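Local coordinates for DUF1460 domain-containing protein (Legionella pneumophila subsp. pneumophila, PDB 2IM9), which is of unknown function but belongs to the N-acetylmuramoyl-L-alanine amidase-like family, and so possibly hydrolyses bonds in peptidoglycan, at residues A[81-86]-A[187-192]. Sequence-based numbering, arbitrary orientation.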
ATOM      1  N   ARG A  81      11.975 -14.989 -11.634  1.00 14.81           N
ATOM      2  CA  ARG A  81      11.948 -16.419 -11.308  1.00 14.52           C
ATOM      3  C   ARG A  81      10.540 -16.867 -10.914  1.00 15.38           C
ATOM      4  O   ARG A  81      10.103 -17.949 -11.312  1.00 15.40           O
ATOM      5  CB  ARG A  81      12.947 -16.725 -10.180  1.00 14.23           C
ATOM      6  CG  ARG A  81      12.994 -18.228  -9.751  1.00 13.27           C
ATOM      7  CD  ARG A  81      13.286 -19.166 -10.916  1.00 16.24           C
ATOM      8  NE  ARG A  81      13.625 -20.511 -10.436  1.00 18.54           N
ATOM      9  CZ  ARG A  81      14.016 -21.499 -11.230  1.00 20.77           C
ATOM     10  NH1 ARG A  81      14.123 -21.293 -12.543  1.00 22.49           N
ATOM     11  NH2 ARG A  81      14.312 -22.682 -10.712  1.00 22.11           N
ATOM     12  N   TYR A  82       9.844 -16.054 -10.108  1.00 14.76           N
ATOM     13  CA  TYR A  82       8.551 -16.492  -9.539  1.00 15.04           C
ATOM     14  C   TYR A  82       7.353 -15.711 -10.051  1.00 15.18           C
ATOM     15  O   TYR A  82       6.272 -16.278 -10.206  1.00 16.50           O
ATOM     16  CB  TYR A  82       8.579 -16.441  -7.995  1.00 15.37           C
ATOM     17  CG  TYR A  82       9.763 -17.194  -7.452  1.00 14.43           C
ATOM     18  CD1 TYR A  82       9.783 -18.592  -7.457  1.00 14.67           C
ATOM     19  CD2 TYR A  82      10.876 -16.510  -6.953  1.00 13.85           C
ATOM     20  CE1 TYR A  82      10.914 -19.305  -6.989  1.00 16.58           C
ATOM     21  CE2 TYR A  82      12.004 -17.207  -6.466  1.00 15.35           C
ATOM     22  CZ  TYR A  82      12.005 -18.603  -6.499  1.00 17.57           C
ATOM     23  OH  TYR A  82      13.099 -19.304  -6.050  1.00 18.39           O
ATOM     24  N   ASP A  83       7.521 -14.409 -10.282  1.00 14.56           N
ATOM     25  CA  ASP A  83       6.384 -13.565 -10.641  1.00 13.78           C
ATOM     26  C   ASP A  83       6.799 -12.574 -11.716  1.00 14.12           C
ATOM     27  O   ASP A  83       7.466 -11.584 -11.423  1.00 12.83           O
ATOM     28  CB  ASP A  83       5.848 -12.815  -9.405  1.00 13.91           C
ATOM     29  CG  ASP A  83       4.555 -12.058  -9.689  1.00 13.33           C
ATOM     30  OD1 ASP A  83       4.165 -11.903 -10.892  1.00 14.05           O
ATOM     31  OD2 ASP A  83       3.900 -11.638  -8.706  1.00 14.73           O
ATOM     32  N   GLN A  84       6.400 -12.865 -12.956  1.00 13.92           N
ATOM     33  CA  GLN A  84       6.864 -12.112 -14.143  1.00 14.43           C
ATOM     34  C   GLN A  84       5.897 -11.010 -14.570  1.00 14.81           C
ATOM     35  O   GLN A  84       5.960 -10.503 -15.710  1.00 15.26           O
ATOM     36  CB  GLN A  84       7.136 -13.091 -15.301  1.00 14.08           C
ATOM     37  CG  GLN A  84       8.190 -14.175 -14.934  1.00 15.25           C
ATOM     38  CD  GLN A  84       8.515 -15.112 -16.101  1.00 17.24           C
ATOM     39  OE1 GLN A  84       7.711 -15.289 -17.027  1.00 19.19           O
ATOM     40  NE2 GLN A  84       9.693 -15.718 -16.048  1.00 19.14           N
ATOM     41  N   PHE A  85       5.007 -10.619 -13.657  1.00 13.77           N
ATOM     42  CA  PHE A  85       4.228  -9.401 -13.875  1.00 14.02           C
ATOM     43  C   PHE A  85       5.170  -8.176 -13.861  1.00 14.10           C
ATOM     44  O   PHE A  85       6.291  -8.252 -13.315  1.00 14.94           O
ATOM     45  CB  PHE A  85       3.135  -9.272 -12.812  1.00 14.32           C
ATOM     46  CG  PHE A  85       1.789  -9.787 -13.254  1.00 13.86           C
ATOM     47  CD1 PHE A  85       1.661 -11.064 -13.824  1.00 17.16           C
ATOM     48  CD2 PHE A  85       0.658  -8.984 -13.146  1.00 15.97           C
ATOM     49  CE1 PHE A  85       0.429 -11.542 -14.249  1.00 18.15           C
ATOM     50  CE2 PHE A  85      -0.603  -9.463 -13.566  1.00 18.01           C
ATOM     51  CZ  PHE A  85      -0.704 -10.756 -14.111  1.00 18.07           C
ATOM     52  N   PRO A  86       4.733  -7.062 -14.474  1.00 14.73           N
ATOM     53  CA  PRO A  86       5.629  -5.921 -14.672  1.00 14.22           C
ATOM     54  C   PRO A  86       6.083  -5.309 -13.348  1.00 13.99           C
ATOM     55  O   PRO A  86       5.387  -5.408 -12.332  1.00 14.56           O
ATOM     56  CB  PRO A  86       4.779  -4.897 -15.434  1.00 15.25           C
ATOM     57  CG  PRO A  86       3.382  -5.407 -15.423  1.00 15.52           C
ATOM     58  CD  PRO A  86       3.371  -6.836 -15.003  1.00 15.21           C
ATOM     59  N   THR A 187       0.540 -18.345  -7.135  1.00 19.07           N
ATOM     60  CA  THR A 187       1.626 -17.430  -6.791  1.00 17.93           C
ATOM     61  C   THR A 187       2.653 -17.298  -7.909  1.00 17.69           C
ATOM     62  O   THR A 187       3.275 -16.247  -8.061  1.00 17.52           O
ATOM     63  CB  THR A 187       2.327 -17.883  -5.495  1.00 17.96           C
ATOM     64  OG1 THR A 187       1.469 -17.575  -4.397  1.00 18.73           O
ATOM     65  CG2 THR A 187       3.649 -17.157  -5.290  1.00 18.27           C
ATOM     66  N   ILE A 188       2.837 -18.374  -8.669  1.00 16.46           N
ATOM     67  CA  ILE A 188       3.861 -18.407  -9.702  1.00 16.54           C
ATOM     68  C   ILE A 188       3.253 -17.956 -11.016  1.00 16.76           C
ATOM     69  O   ILE A 188       2.480 -18.699 -11.642  1.00 17.18           O
ATOM     70  CB  ILE A 188       4.466 -19.830  -9.870  1.00 16.07           C
ATOM     71  CG1 ILE A 188       4.916 -20.387  -8.517  1.00 17.02           C
ATOM     72  CG2 ILE A 188       5.612 -19.816 -10.931  1.00 17.80           C
ATOM     73  CD1 ILE A 188       6.081 -19.631  -7.869  1.00 17.79           C
ATOM     74  N   ARG A 189       3.626 -16.749 -11.431  1.00 16.68           N
ATOM     75  CA  ARG A 189       3.032 -16.120 -12.609  1.00 17.53           C
ATOM     76  C   ARG A 189       4.074 -16.018 -13.721  1.00 18.73           C
ATOM     77  O   ARG A 189       4.955 -15.164 -13.684  1.00 17.79           O
ATOM     78  CB  ARG A 189       2.428 -14.755 -12.252  1.00 17.56           C
ATOM     79  CG  ARG A 189       1.292 -14.866 -11.222  1.00 18.40           C
ATOM     80  CD  ARG A 189       0.501 -13.595 -11.102  1.00 18.49           C
ATOM     81  NE  ARG A 189       1.300 -12.491 -10.561  1.00 18.50           N
ATOM     82  CZ  ARG A 189       0.795 -11.308 -10.241  1.00 19.99           C
ATOM     83  NH1 ARG A 189      -0.503 -11.084 -10.391  1.00 16.66           N
ATOM     84  NH2 ARG A 189       1.583 -10.355  -9.751  1.00 17.99           N
ATOM     85  N   LEU A 190       3.984 -16.932 -14.688  1.00 19.30           N
ATOM     86  CA  LEU A 190       4.964 -17.020 -15.761  1.00 21.02           C
ATOM     87  C   LEU A 190       4.318 -16.567 -17.059  1.00 23.19           C
ATOM     88  O   LEU A 190       3.144 -16.830 -17.287  1.00 23.06           O
ATOM     89  CB  LEU A 190       5.485 -18.453 -15.879  1.00 21.62           C
ATOM     90  CG  LEU A 190       6.094 -19.072 -14.615  1.00 21.03           C
ATOM     91  CD1 LEU A 190       6.513 -20.532 -14.860  1.00 23.98           C
ATOM     92  CD2 LEU A 190       7.255 -18.235 -14.062  1.00 22.43           C
ATOM     93  N   GLN A 191       5.071 -15.875 -17.909  1.00 25.32           N
ATOM     94  CA  GLN A 191       4.472 -15.314 -19.120  1.00 28.02           C
ATOM     95  C   GLN A 191       4.133 -16.401 -20.128  1.00 29.31           C
ATOM     96  O   GLN A 191       3.091 -16.343 -20.787  1.00 29.79           O
ATOM     97  CB  GLN A 191       5.365 -14.233 -19.721  1.00 28.16           C
ATOM     98  CG  GLN A 191       5.585 -13.077 -18.744  1.00 30.44           C
ATOM     99  CD  GLN A 191       5.756 -11.741 -19.432  1.00 33.76           C
ATOM    100  OE1 GLN A 191       4.806 -11.203 -20.006  1.00 34.68           O
ATOM    101  NE2 GLN A 191       6.966 -11.189 -19.362  1.00 35.11           N
ATOM    102  N   LYS A 192       5.014 -17.394 -20.214  1.00 30.57           N
ATOM    103  CA  LYS A 192       4.815 -18.593 -21.024  1.00 32.27           C
ATOM    104  C   LYS A 192       4.259 -19.663 -20.073  1.00 32.84           C
ATOM    105  O   LYS A 192       4.934 -20.064 -19.122  1.00 32.47           O
ATOM    106  CB  LYS A 192       6.163 -19.006 -21.626  1.00 32.77           C
ATOM    107  CG  LYS A 192       6.122 -20.098 -22.688  1.00 34.95           C
ATOM    108  CD  LYS A 192       7.463 -20.116 -23.424  1.00 38.27           C
ATOM    109  CE  LYS A 192       7.668 -21.362 -24.276  1.00 39.35           C
ATOM    110  NZ  LYS A 192       8.920 -21.212 -25.094  1.00 39.32           N
TER
HETATM  111  O   HOH W   1       2.620 -13.725  -7.335  1.00 19.46           O
HETATM  112  O   HOH W   2       9.155 -12.899 -18.848  1.00 25.31           O
HETATM  113  O   HOH W   3       7.716 -17.263 -19.099  1.00 26.68           O
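R189 meets D83 and F85 with every atom of its side chain. R189 CB lies 3.6 Å from D83 OD1, CG stays loosely beside the same oxygen, and CD runs beside CE1 and CD1 of F85. A bend at chi3 (-65°) then sets R189 NE, which donates to D83 OD1 at 2.9 Å, coming from above the carboxylate plane. R189 NH2 reaches the syn lone pair of D83 OD2 at 2.8 Å, so the guanidinium grips the carboxylate side-on, one nitrogen to each oxygen, although the two planes are 66° apart. The other tip, NH1, sits over the centre of the F85 ring and also donates to G72 O. Ring and guanidinium planes differ by 3°, and R189 CZ stands 3.6 Å from the centroid of the F85 ring, evidence for a stacked cation-pi pair.

D83 OD1 takes a second bond, from F85 N, on the opposite face of the carboxylate plane; this closes an Asx turn that holds F85 next to the arginine. OD2 is shared with R133 in a further salt bridge and with a water that also donates to T187 O. Two positive partners would be expected to keep this buried aspartate ionised.

The backbones join on both sides of the D83–R189 pair: R189 N donates to Y82 O, and Q84 N to R189 O at 2.8 Å. Beyond them the extended Q84 side chain carries OE1 to Q191 N in a nearly straight bond of 2.8 Å, while its CD rests against L190 CD2. At the other end, Y82 CD1 meets I188 CD1 at 3.9 Å. With neither segment in a regular strand, this is an isolated beta bridge between two surface loops, reinforced by an Asx turn and a bidentate salt bridge, joining the loop before helix 95-107 to that leading into helix 195-209.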